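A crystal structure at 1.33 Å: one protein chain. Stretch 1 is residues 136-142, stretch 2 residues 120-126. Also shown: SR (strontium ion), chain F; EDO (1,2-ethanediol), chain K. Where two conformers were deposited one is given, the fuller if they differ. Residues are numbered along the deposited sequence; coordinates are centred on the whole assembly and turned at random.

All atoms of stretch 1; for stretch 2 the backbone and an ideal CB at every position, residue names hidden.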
# COMPACT_ATOMS: atom_id res chain seq x y z
N ASP A 136 8.13 -11.45 8.20
CA ASP A 136 7.96 -12.88 7.88
C ASP A 136 6.53 -13.37 8.19
O ASP A 136 6.06 -14.28 7.53
CB ASP A 136 9.03 -13.71 8.57
CG ASP A 136 10.29 -13.71 7.74
OD1 ASP A 136 10.24 -14.22 6.60
OD2 ASP A 136 11.28 -13.15 8.22
N GLU A 137 5.89 -12.80 9.19
CA GLU A 137 4.47 -13.09 9.46
C GLU A 137 3.60 -12.38 8.41
O GLU A 137 2.70 -13.02 7.81
CB GLU A 137 4.11 -12.64 10.86
CG GLU A 137 4.71 -13.50 11.96
CD GLU A 137 4.54 -12.92 13.35
OE1 GLU A 137 4.62 -11.68 13.52
OE2 GLU A 137 4.30 -13.69 14.28
N PHE A 138 3.84 -11.10 8.21
CA PHE A 138 3.04 -10.28 7.29
C PHE A 138 2.98 -10.90 5.90
O PHE A 138 1.92 -10.96 5.25
CB PHE A 138 3.63 -8.89 7.22
CG PHE A 138 2.95 -7.95 6.28
CD1 PHE A 138 1.76 -7.36 6.64
CD2 PHE A 138 3.50 -7.64 5.06
CE1 PHE A 138 1.13 -6.48 5.76
CE2 PHE A 138 2.88 -6.76 4.20
CZ PHE A 138 1.70 -6.17 4.57
N LYS A 139 4.11 -11.38 5.39
CA LYS A 139 4.15 -11.85 3.99
C LYS A 139 3.21 -13.03 3.78
O LYS A 139 2.78 -13.24 2.63
CB LYS A 139 5.58 -12.26 3.59
CG LYS A 139 6.08 -13.50 4.28
CD LYS A 139 7.53 -13.84 4.00
CE LYS A 139 7.82 -15.24 4.49
NZ LYS A 139 9.27 -15.50 4.62
N THR A 140 2.87 -13.77 4.82
CA THR A 140 2.01 -14.95 4.67
C THR A 140 0.59 -14.51 4.32
O THR A 140 -0.19 -15.35 3.83
CB THR A 140 1.96 -15.83 5.92
OG1 THR A 140 1.27 -15.19 6.99
CG2 THR A 140 3.32 -16.27 6.39
N LEU A 141 0.24 -13.24 4.52
CA LEU A 141 -1.15 -12.78 4.27
C LEU A 141 -1.41 -12.73 2.77
O LEU A 141 -2.57 -12.60 2.39
CB LEU A 141 -1.35 -11.43 4.92
CG LEU A 141 -1.27 -11.42 6.44
CD1 LEU A 141 -1.22 -9.99 6.96
CD2 LEU A 141 -2.41 -12.20 7.08
N TYR A 142 -0.37 -12.84 1.94
CA TYR A 142 -0.54 -12.82 0.48
C TYR A 142 -0.85 -14.20 -0.08
O TYR A 142 -1.15 -14.24 -1.28
CB TYR A 142 0.70 -12.22 -0.17
CG TYR A 142 0.73 -10.73 0.00
CD1 TYR A 142 0.02 -9.92 -0.86
CD2 TYR A 142 1.40 -10.13 1.06
CE1 TYR A 142 0.02 -8.54 -0.69
CE2 TYR A 142 1.43 -8.76 1.23
CZ TYR A 142 0.74 -7.96 0.34
OH TYR A 142 0.72 -6.61 0.53
N UNK A 120 -9.12 -10.14 12.86
CA UNK A 120 -9.42 -11.42 12.24
C UNK A 120 -8.26 -11.81 11.36
O UNK A 120 -7.28 -12.46 11.84
CB UNK A 120 -10.72 -11.36 11.44
N UNK A 121 -8.29 -11.34 10.13
CA UNK A 121 -7.39 -11.76 9.03
C UNK A 121 -5.93 -11.45 9.37
O UNK A 121 -5.07 -12.33 9.23
CB UNK A 121 -7.78 -11.06 7.72
N UNK A 122 -5.60 -10.22 9.73
CA UNK A 122 -4.17 -9.87 9.88
C UNK A 122 -3.54 -10.60 11.06
O UNK A 122 -2.44 -11.17 10.92
CB UNK A 122 -4.00 -8.36 10.06
N UNK A 123 -4.23 -10.63 12.21
CA UNK A 123 -3.66 -11.25 13.40
C UNK A 123 -3.66 -12.77 13.28
O UNK A 123 -2.97 -13.44 14.05
CB UNK A 123 -4.43 -10.82 14.65
N UNK A 124 -4.36 -13.34 12.30
CA UNK A 124 -4.28 -14.79 12.07
C UNK A 124 -2.82 -15.17 11.73
O UNK A 124 -2.46 -16.38 11.88
CB UNK A 124 -5.23 -15.21 10.95
N UNK A 125 -2.00 -14.22 11.26
CA UNK A 125 -0.56 -14.42 10.92
C UNK A 125 0.35 -14.15 12.12
O UNK A 125 1.57 -14.33 11.99
CB UNK A 125 -0.15 -13.51 9.76
N UNK A 126 -0.18 -13.77 13.27
CA UNK A 126 0.63 -13.44 14.46
C UNK A 126 0.97 -14.75 15.19
O UNK A 126 0.25 -15.15 16.14
CB UNK A 126 -0.11 -12.48 15.39
SR SR F . 4.22 -11.68 16.05
C1 EDO K . 4.76 -16.23 0.84
O1 EDO K . 4.43 -17.61 0.99
C2 EDO K . 3.67 -15.46 0.22
O2 EDO K . 2.50 -15.41 1.04

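Position 120 lies out of reach of stretch 1. Phi and psi, both -87°, strain most residues but glycine less; stretch 1 sets no preference. The residue is Gly-120. Its O accepts a weak backbone hydrogen bond from N of position 124.

At position 121 the CA-to-CB bond points sideways, and the ideal CB has nothing of stretch 1 within 5.5 Å. A short side chain would make no contact. A long one could reach Leu-141, which offers apolar methyls and a backbone O. An aromatic, a long aliphatic or a long donor would suit. The residue is Tyr-121, chi1 t. Its OH donates a short hydrogen bond to Leu-141 O, 2.5 Å away, and that O lies at the ring edge, near the ring plane. Further back on the ring, CE1 packs against Leu-141 CD2 at 3.7 Å.

Position 122 also points sideways, but its ideal CB is 4.5 Å from Leu-141 CD1. An apolar or aromatic side chain fits beside that methyl. The residue is Tyr-122, chi1 m. Its CD1 meets Leu-141 CD1 at 3.8 Å, with the methyl oblique to the ring.

Position 123 points away from stretch 1, which leaves the choice open. The residue is Met-123, deposited as selenomethionine. It makes no contact with stretch 1.

Position 124 points sideways, with nothing of stretch 1 near its ideal CB. A small or polar residue would do. Ser-124, chi1 p, turns back to its own backbone: OG donates to Tyr-121 O at 2.7 Å.

Position 125 points toward stretch 1 and is tightly placed. The ideal CB is 3.5 Å from Glu-137 O, 3.5 Å from Thr-140 OG1 and 3.7 Å from Leu-141 CD2. A small side chain suits best: glycine, alanine or perhaps serine. The residue is Ala-125. Its CB packs against Leu-141 CD2 at 3.7 Å. Its backbone O lies 3.2 Å from Glu-137 CG, where the two stretches run close.

At position 126 CA-to-CB points away. The ideal CB is 4.7 Å from Glu-137 OE2 and 4.5 Å from the strontium ion, SR. Glu-137 binds the ion through OE1 (2.6 Å from SR) and OE2 (2.7 Å from SR). An oxygen ligand is therefore favoured: aspartate, asparagine or perhaps glutamate. The residue is Asp-126, chi1 t. Its OD1 binds SR at 2.5 Å. OD1 also lies 3.6 Å from Glu-137 OE2; the shared cation offsets the repulsion between the two carboxylates.

Stretch 2, residues 120-126: GYYMSAD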
# COMPACT_ATOMS: atom_id res chain seq x y z
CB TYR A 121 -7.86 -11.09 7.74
CG TYR A 121 -6.96 -11.18 6.53
CD1 TYR A 121 -6.31 -12.34 6.17
CD2 TYR A 121 -6.83 -10.08 5.70
CE1 TYR A 121 -5.51 -12.40 5.03
CE2 TYR A 121 -6.06 -10.12 4.56
CZ TYR A 121 -5.38 -11.28 4.23
OH TYR A 121 -4.63 -11.28 3.08
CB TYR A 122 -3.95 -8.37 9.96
CG TYR A 122 -4.24 -7.62 8.68
CD1 TYR A 122 -4.54 -8.25 7.49
CD2 TYR A 122 -4.20 -6.24 8.69
CE1 TYR A 122 -4.79 -7.53 6.33
CE2 TYR A 122 -4.43 -5.52 7.54
CZ TYR A 122 -4.71 -6.16 6.36
OH TYR A 122 -4.90 -5.46 5.20
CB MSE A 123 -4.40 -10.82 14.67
CG MSE A 123 -4.08 -9.41 15.11
SE MSE A 123 -2.15 -9.00 15.34
CE MSE A 123 -1.63 -7.82 13.84
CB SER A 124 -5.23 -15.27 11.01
OG SER A 124 -4.81 -14.95 9.71
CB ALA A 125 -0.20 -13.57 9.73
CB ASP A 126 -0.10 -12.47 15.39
CG ASP A 126 0.68 -12.06 16.61
OD1 ASP A 126 1.89 -12.33 16.63
OD2 ASP A 126 0.11 -11.43 17.49
O HOH W 1 6.39 -10.43 16.41
O HOH W 2 6.84 -12.81 15.73
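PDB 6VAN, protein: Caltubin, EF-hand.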